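Phosphoglycerol transferase GacH (Streptococcus pyogenes MGAS5005, PDB 6DGM) probably transfers glycerol phosphate onto streptococcal rhamnose polysaccharide, this chain being the sulfatase-family C-terminal part of a membrane protein, with manganese and sn-glycerol-1-phosphate bound. Local coordinates at residues 117-122 with 365-370; 96-101 with 123-128. One frame throughout, in Å; residues are numbered along the deposited sequence.

How the contacts relate
Both contacts use one continuous run of the loop between helix 112-115 and strand 135-139: 117-122 serves contact 1 and 123-128 serves contact 2. Along the chain the order is 96-101, 117-122, 123-128, 365-370, so the paired segments alternate. The contact centres lie about 13 Å apart on the same side of the chain's centre. L100, just after helix 89-98, joins them: its CD1 packs 3.8 Å from M120 CE and 4.0 Å from V365 CG2. F117 CE2 also rests 3.8 Å from P123 CG. The loop is thus packed against the end of helix 89-98 deeper in the fold and against the residues after helix 349-365 farther out.

Contact 1: residues 117-122 with 365-370; sequences FPKMAK and VTIGKG
The backbones approach most closely at M120 and T366, their CA atoms 4.8 Å apart, where the chain leaves the short 3-10 turn 117-119 opposite the loop that follows helix 349-365. Two waters bridge the two backbones. Water 1 accepts from A121 N and lies 2.8 Å from T366 O, though more acceptors are in reach than it has protons; water 2, one residue on, accepts from K122 N and donates to V365 O, also at 2.8 Å. Successive amides thus face, through water, carbonyls taken in the reverse order.

M120 carries the side-chain contact. Its CB and CG lie against V365 O, each 3.8 Å away. CG stands beside its own backbone N and packs 4.0 Å from T366 CG2, the two side chains lying alongside and pointing the same way. The chain bends at the thioether (chi3 69°), and CE comes within 4.3 Å of V365 CG2. The hydroxyl of T366 is used elsewhere, bonded to Q362 O in the preceding helical turn.

This is direct and water-mediated loop-to-loop packing, away from the metal and ligand sites, joining the residues after helix 349-365 to a loop of the sulfatase-family, alkaline phosphatase-like fold.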
ATOM      1  N   PHE A 117       2.862  -8.926  13.625  1.00 17.71           N
ATOM      2  CA  PHE A 117       2.984 -10.051  12.692  1.00 18.11           C
ATOM      3  C   PHE A 117       3.451 -11.331  13.376  1.00 19.01           C
ATOM      4  O   PHE A 117       2.835 -12.383  13.147  1.00 19.56           O
ATOM      5  CB  PHE A 117       3.874  -9.714  11.489  1.00 16.35           C
ATOM      6  CG  PHE A 117       3.924 -10.825  10.469  1.00 17.44           C
ATOM      7  CD1 PHE A 117       4.836 -11.855  10.596  1.00 19.36           C
ATOM      8  CD2 PHE A 117       3.024 -10.847   9.425  1.00 17.55           C
ATOM      9  CE1 PHE A 117       4.865 -12.889   9.678  1.00 20.54           C
ATOM     10  CE2 PHE A 117       3.044 -11.890   8.494  1.00 19.20           C
ATOM     11  CZ  PHE A 117       3.965 -12.906   8.635  1.00 19.69           C
ATOM     12  N   PRO A 118       4.502 -11.326  14.201  1.00 20.04           N
ATOM     13  CA  PRO A 118       4.988 -12.602  14.767  1.00 21.81           C
ATOM     14  C   PRO A 118       3.993 -13.275  15.676  1.00 24.28           C
ATOM     15  O   PRO A 118       4.117 -14.477  15.942  1.00 27.42           O
ATOM     16  CB  PRO A 118       6.259 -12.207  15.531  1.00 22.50           C
ATOM     17  CG  PRO A 118       6.668 -10.872  14.923  1.00 21.90           C
ATOM     18  CD  PRO A 118       5.397 -10.193  14.522  1.00 20.22           C
ATOM     19  N   LYS A 119       3.010 -12.540  16.172  1.00 23.30           N
ATOM     20  CA  LYS A 119       2.018 -13.135  17.056  1.00 24.43           C
ATOM     21  C   LYS A 119       0.820 -13.702  16.318  1.00 24.18           C
ATOM     22  O   LYS A 119      -0.014 -14.365  16.949  1.00 25.57           O
ATOM     23  CB  LYS A 119       1.574 -12.102  18.087  1.00 26.06           C
ATOM     24  CG  LYS A 119       2.695 -11.753  19.064  1.00 31.58           C
ATOM     25  CD  LYS A 119       2.301 -10.692  20.062  1.00 40.05           C
ATOM     26  CE  LYS A 119       3.510 -10.291  20.908  1.00 47.05           C
ATOM     27  NZ  LYS A 119       4.287 -11.477  21.385  1.00 50.63           N
ATOM     28  N   MET A 120       0.722 -13.501  15.007  1.00 22.30           N
ATOM     29  CA  MET A 120      -0.429 -13.977  14.245  1.00 21.60           C
ATOM     30  C   MET A 120      -0.247 -15.454  13.925  1.00 23.01           C
ATOM     31  O   MET A 120       0.729 -15.841  13.282  1.00 25.05           O
ATOM     32  CB  MET A 120      -0.579 -13.162  12.967  1.00 19.82           C
ATOM     33  CG  MET A 120      -0.798 -11.675  13.241  1.00 20.07           C
ATOM     34  SD  MET A 120      -0.915 -10.640  11.782  1.00 20.69           S
ATOM     35  CE  MET A 120      -2.472 -11.167  11.069  1.00 21.93           C
ATOM     36  N   ALA A 121      -1.194 -16.279  14.367  1.00 22.49           N
ATOM     37  CA  ALA A 121      -1.040 -17.719  14.195  1.00 24.56           C
ATOM     38  C   ALA A 121      -1.113 -18.144  12.740  1.00 25.56           C
ATOM     39  O   ALA A 121      -0.502 -19.156  12.364  1.00 28.00           O
ATOM     40  CB  ALA A 121      -2.126 -18.459  14.983  1.00 26.11           C
ATOM     41  N   LYS A 122      -1.886 -17.434  11.920  1.00 24.70           N
ATOM     42  CA  LYS A 122      -2.150 -17.809  10.543  1.00 24.78           C
ATOM     43  C   LYS A 122      -2.495 -16.542   9.762  1.00 23.04           C
ATOM     44  O   LYS A 122      -3.663 -16.329   9.411  1.00 25.87           O
ATOM     45  CB  LYS A 122      -3.283 -18.829  10.457  1.00 31.19           C
ATOM     46  CG  LYS A 122      -2.946 -20.171  11.109  1.00 42.40           C
ATOM     47  CD  LYS A 122      -4.070 -21.199  10.923  1.00 51.36           C
ATOM     48  CE  LYS A 122      -3.686 -22.539  11.542  1.00 56.74           C
ATOM     49  NZ  LYS A 122      -4.752 -23.567  11.388  1.00 61.52           N
ATOM     50  N   VAL A 365      -7.628 -12.657  15.123  1.00 19.68           N
ATOM     51  CA  VAL A 365      -6.517 -13.200  14.359  1.00 19.10           C
ATOM     52  C   VAL A 365      -5.151 -12.718  14.841  1.00 20.14           C
ATOM     53  O   VAL A 365      -4.129 -13.203  14.334  1.00 20.81           O
ATOM     54  CB  VAL A 365      -6.658 -12.875  12.854  1.00 18.64           C
ATOM     55  CG1 VAL A 365      -8.012 -13.334  12.315  1.00 20.19           C
ATOM     56  CG2 VAL A 365      -6.445 -11.389  12.574  1.00 17.85           C
ATOM     57  N   THR A 366      -5.095 -11.802  15.806  1.00 20.34           N
ATOM     58  CA  THR A 366      -3.802 -11.329  16.294  1.00 20.25           C
ATOM     59  C   THR A 366      -3.535 -11.899  17.679  1.00 22.33           C
ATOM     60  O   THR A 366      -2.857 -12.925  17.815  1.00 25.29           O
ATOM     61  CB  THR A 366      -3.698  -9.800  16.245  1.00 19.05           C
ATOM     62  OG1 THR A 366      -4.800  -9.196  16.921  1.00 18.82           O
ATOM     63  CG2 THR A 366      -3.670  -9.302  14.800  1.00 17.48           C
ATOM     64  N   ILE A 367      -4.081 -11.279  18.716  1.00 20.72           N
ATOM     65  CA  ILE A 367      -3.814 -11.729  20.072  1.00 22.01           C
ATOM     66  C   ILE A 367      -5.010 -12.403  20.721  1.00 23.01           C
ATOM     67  O   ILE A 367      -4.931 -12.780  21.904  1.00 24.02           O
ATOM     68  CB  ILE A 367      -3.242 -10.581  20.928  1.00 24.74           C
ATOM     69  CG1 ILE A 367      -4.263  -9.457  21.054  1.00 26.37           C
ATOM     70  CG2 ILE A 367      -1.941 -10.056  20.269  1.00 24.88           C
ATOM     71  CD1 ILE A 367      -3.920  -8.458  22.137  1.00 28.57           C
ATOM     72  N   GLY A 368      -6.095 -12.606  19.981  1.00 22.87           N
ATOM     73  CA  GLY A 368      -7.277 -13.263  20.504  1.00 25.23           C
ATOM     74  C   GLY A 368      -7.215 -14.778  20.434  1.00 26.85           C
ATOM     75  O   GLY A 368      -6.152 -15.394  20.343  1.00 27.18           O
ATOM     76  N   LYS A 369      -8.404 -15.383  20.441  1.00 27.96           N
ATOM     77  CA  LYS A 369      -8.588 -16.809  20.675  1.00 26.68           C
ATOM     78  C   LYS A 369      -8.614 -17.655  19.408  1.00 26.23           C
ATOM     79  O   LYS A 369      -8.639 -18.891  19.506  1.00 26.84           O
ATOM     80  CB  LYS A 369      -9.923 -17.019  21.406  1.00 29.05           C
ATOM     81  CG  LYS A 369     -10.033 -16.321  22.751  1.00 33.67           C
ATOM     82  CD  LYS A 369      -9.184 -17.009  23.793  1.00 39.64           C
ATOM     83  CE  LYS A 369      -9.502 -16.486  25.180  1.00 43.81           C
ATOM     84  NZ  LYS A 369      -8.744 -17.245  26.203  1.00 48.04           N
ATOM     85  N   GLY A 370      -8.629 -17.043  18.229  1.00 24.49           N
ATOM     86  CA  GLY A 370      -8.710 -17.826  17.006  1.00 25.18           C
ATOM     87  C   GLY A 370     -10.043 -18.517  16.836  1.00 25.52           C
ATOM     88  O   GLY A 370     -10.092 -19.656  16.350  1.00 27.16           O
TER
HETATM   89  O   HOH W   1      -2.881 -15.452  16.568  1.00 21.82           O
HETATM   90  O   HOH W   2      -4.090 -15.619  12.987  1.00 26.44           O

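Contact 2: residues 96-101 with 123-128; sequences TLTSLP and PHTISE
L97 and I126 meet through the backbone where helix 89-98 runs out into an ST turn made by T98 in this alkaline phosphatase-like alpha/beta fold. I126 N donates to L97 O at 3.2 Å (N-H...O 150°), approaching in the plane of the carbonyl with a C=O...N angle of 154°. The same oxygen receives a CA-H...O contact from T125, whose CA lies 3.1 Å away. One N-H bond and a weaker CA-H contact, from successive residues, thus fall on the same carbonyl oxygen.

L97 has the largest area buried here. Its side chain spans both partners: CB faces T125 CG2, and the CD2 branch reaches to 4.2 Å from I126 CG2. F200 of strand 200-204 touches both L97 and I126, so the pair is packed against the central sheet. T125 CB lies 3.2 Å from L97 O, and T125 CG2 meets T98 CG2 at 4.0 Å, the two threonines crossing obliquely. T125 OG1 shares a hydrogen bond with S127 OG.

With chi1 at 65°, T98 OG1 accepts from L100 N at 3.1 Å while also bonding F94 O in the preceding helical turn. S99, with positive phi, then leaves the helix. Helix 89-98 begins at T89; the side chains of T89, a manganese ligand, and L97 are about 11 Å apart.

At the outer edge, water 3 donates to H124 O and weakly to T98 O. The H124 ring stacks with F379, and its ND1 bonds E128 OE2 on the syn side at 2.9 Å, the oxygen lying in the ring plane.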
ATOM      1  N   THR A  96      -1.203  -2.897   3.778  1.00 14.22           N
ATOM      2  CA  THR A  96      -1.621  -3.279   2.428  1.00 13.95           C
ATOM      3  C   THR A  96      -1.784  -4.792   2.315  1.00 13.95           C
ATOM      4  O   THR A  96      -2.723  -5.282   1.669  1.00 14.79           O
ATOM      5  CB  THR A  96      -0.648  -2.775   1.353  1.00 14.61           C
ATOM      6  OG1 THR A  96       0.577  -3.528   1.369  1.00 14.48           O
ATOM      7  CG2 THR A  96      -0.363  -1.287   1.511  1.00 15.59           C
ATOM      8  N   LEU A  97      -0.890  -5.551   2.926  1.00 13.31           N
ATOM      9  CA  LEU A  97      -0.923  -6.993   2.736  1.00 14.59           C
ATOM     10  C   LEU A  97      -2.043  -7.653   3.531  1.00 15.47           C
ATOM     11  O   LEU A  97      -2.734  -8.534   3.001  1.00 16.52           O
ATOM     12  CB  LEU A  97       0.410  -7.604   3.136  1.00 14.53           C
ATOM     13  CG  LEU A  97       1.630  -7.221   2.299  1.00 16.72           C
ATOM     14  CD1 LEU A  97       2.848  -7.877   2.888  1.00 16.90           C
ATOM     15  CD2 LEU A  97       1.441  -7.619   0.835  1.00 18.82           C
ATOM     16  N   THR A  98      -2.226  -7.261   4.791  1.00 15.17           N
ATOM     17  CA  THR A  98      -3.209  -7.901   5.655  1.00 15.69           C
ATOM     18  C   THR A  98      -4.580  -7.242   5.605  1.00 16.43           C
ATOM     19  O   THR A  98      -5.590  -7.905   5.892  1.00 18.44           O
ATOM     20  CB  THR A  98      -2.751  -7.859   7.124  1.00 15.93           C
ATOM     21  OG1 THR A  98      -2.692  -6.503   7.583  1.00 15.94           O
ATOM     22  CG2 THR A  98      -1.388  -8.529   7.303  1.00 16.93           C
ATOM     23  N   SER A  99      -4.619  -5.944   5.292  1.00 16.04           N
ATOM     24  CA  SER A  99      -5.812  -5.107   5.365  1.00 15.84           C
ATOM     25  C   SER A  99      -6.272  -4.838   6.794  1.00 15.90           C
ATOM     26  O   SER A  99      -7.399  -4.403   7.008  1.00 16.80           O
ATOM     27  CB  SER A  99      -6.974  -5.666   4.532  1.00 17.33           C
ATOM     28  OG  SER A  99      -6.608  -5.824   3.167  1.00 18.21           O
ATOM     29  N   LEU A 100      -5.436  -5.100   7.787  1.00 15.76           N
ATOM     30  CA  LEU A 100      -5.783  -4.781   9.167  1.00 16.58           C
ATOM     31  C   LEU A 100      -5.262  -3.383   9.504  1.00 16.74           C
ATOM     32  O   LEU A 100      -4.043  -3.156   9.424  1.00 17.05           O
ATOM     33  CB  LEU A 100      -5.159  -5.806  10.103  1.00 17.01           C
ATOM     34  CG  LEU A 100      -5.640  -7.253   9.901  1.00 17.33           C
ATOM     35  CD1 LEU A 100      -4.865  -8.217  10.773  1.00 17.39           C
ATOM     36  CD2 LEU A 100      -7.150  -7.379  10.162  1.00 18.00           C
ATOM     37  N   PRO A 101      -6.122  -2.428   9.852  1.00 16.55           N
ATOM     38  CA  PRO A 101      -5.630  -1.053  10.038  1.00 16.38           C
ATOM     39  C   PRO A 101      -4.824  -0.856  11.311  1.00 15.15           C
ATOM     40  O   PRO A 101      -5.192  -1.298  12.407  1.00 15.17           O
ATOM     41  CB  PRO A 101      -6.903  -0.198  10.054  1.00 20.20           C
ATOM     42  CG  PRO A 101      -7.993  -1.156  10.443  1.00 22.52           C
ATOM     43  CD  PRO A 101      -7.595  -2.502   9.925  1.00 20.01           C
ATOM     44  N   PRO A 123      -1.515 -15.700   9.464  1.00 21.96           N
ATOM     45  CA  PRO A 123      -1.822 -14.399   8.849  1.00 22.93           C
ATOM     46  C   PRO A 123      -2.404 -14.539   7.449  1.00 22.94           C
ATOM     47  O   PRO A 123      -1.824 -15.198   6.581  1.00 26.78           O
ATOM     48  CB  PRO A 123      -0.461 -13.684   8.827  1.00 24.44           C
ATOM     49  CG  PRO A 123       0.539 -14.765   8.891  1.00 26.43           C
ATOM     50  CD  PRO A 123      -0.072 -15.878   9.703  1.00 24.90           C
ATOM     51  N   HIS A 124      -3.549 -13.888   7.233  1.00 20.42           N
ATOM     52  CA  HIS A 124      -4.205 -13.849   5.929  1.00 18.06           C
ATOM     53  C   HIS A 124      -3.839 -12.575   5.181  1.00 18.09           C
ATOM     54  O   HIS A 124      -3.910 -11.477   5.740  1.00 19.31           O
ATOM     55  CB  HIS A 124      -5.713 -13.973   6.093  1.00 17.48           C
ATOM     56  CG  HIS A 124      -6.125 -15.339   6.531  1.00 20.02           C
ATOM     57  ND1 HIS A 124      -6.198 -16.399   5.653  1.00 21.71           N
ATOM     58  CD2 HIS A 124      -6.439 -15.839   7.753  1.00 22.54           C
ATOM     59  CE1 HIS A 124      -6.564 -17.486   6.311  1.00 23.34           C
ATOM     60  NE2 HIS A 124      -6.705 -17.175   7.587  1.00 22.66           N
ATOM     61  N   THR A 125      -3.427 -12.740   3.918  1.00 17.88           N
ATOM     62  CA  THR A 125      -2.968 -11.640   3.086  1.00 17.45           C
ATOM     63  C   THR A 125      -3.383 -11.894   1.638  1.00 17.07           C
ATOM     64  O   THR A 125      -3.745 -13.012   1.252  1.00 17.79           O
ATOM     65  CB  THR A 125      -1.433 -11.497   3.104  1.00 18.31           C
ATOM     66  OG1 THR A 125      -0.844 -12.646   2.480  1.00 20.10           O
ATOM     67  CG2 THR A 125      -0.889 -11.331   4.521  1.00 17.93           C
ATOM     68  N   ILE A 126      -3.298 -10.841   0.824  1.00 16.89           N
ATOM     69  CA  ILE A 126      -3.618 -10.959  -0.597  1.00 18.70           C
ATOM     70  C   ILE A 126      -2.754 -12.018  -1.271  1.00 17.60           C
ATOM     71  O   ILE A 126      -3.181 -12.645  -2.240  1.00 18.21           O
ATOM     72  CB  ILE A 126      -3.506  -9.575  -1.268  1.00 20.80           C
ATOM     73  CG1 ILE A 126      -3.772  -9.651  -2.771  1.00 23.23           C
ATOM     74  CG2 ILE A 126      -2.127  -8.951  -1.014  1.00 21.18           C
ATOM     75  CD1 ILE A 126      -5.123 -10.211  -3.130  1.00 25.94           C
ATOM     76  N   SER A 127      -1.546 -12.257  -0.762  1.00 16.30           N
ATOM     77  CA  SER A 127      -0.620 -13.160  -1.431  1.00 17.19           C
ATOM     78  C   SER A 127      -1.026 -14.624  -1.329  1.00 17.37           C
ATOM     79  O   SER A 127      -0.552 -15.438  -2.137  1.00 16.70           O
ATOM     80  CB  SER A 127       0.799 -12.967  -0.877  1.00 18.51           C
ATOM     81  OG  SER A 127       0.880 -13.328   0.500  1.00 19.31           O
ATOM     82  N   GLU A 128      -1.900 -14.983  -0.376  1.00 18.46           N
ATOM     83  CA  GLU A 128      -2.226 -16.390  -0.181  1.00 18.86           C
ATOM     84  C   GLU A 128      -2.985 -16.998  -1.352  1.00 18.45           C
ATOM     85  O   GLU A 128      -3.034 -18.228  -1.469  1.00 19.24           O
ATOM     86  CB  GLU A 128      -3.025 -16.611   1.111  1.00 19.37           C
ATOM     87  CG  GLU A 128      -4.464 -16.131   1.067  1.00 22.52           C
ATOM     88  CD  GLU A 128      -5.208 -16.390   2.382  1.00 27.09           C
ATOM     89  OE1 GLU A 128      -5.357 -17.571   2.773  1.00 29.58           O
ATOM     90  OE2 GLU A 128      -5.646 -15.418   3.008  1.00 28.55           O
TER
HETATM   91  O   HOH W   3      -5.246 -10.584   8.029  1.00 20.72           O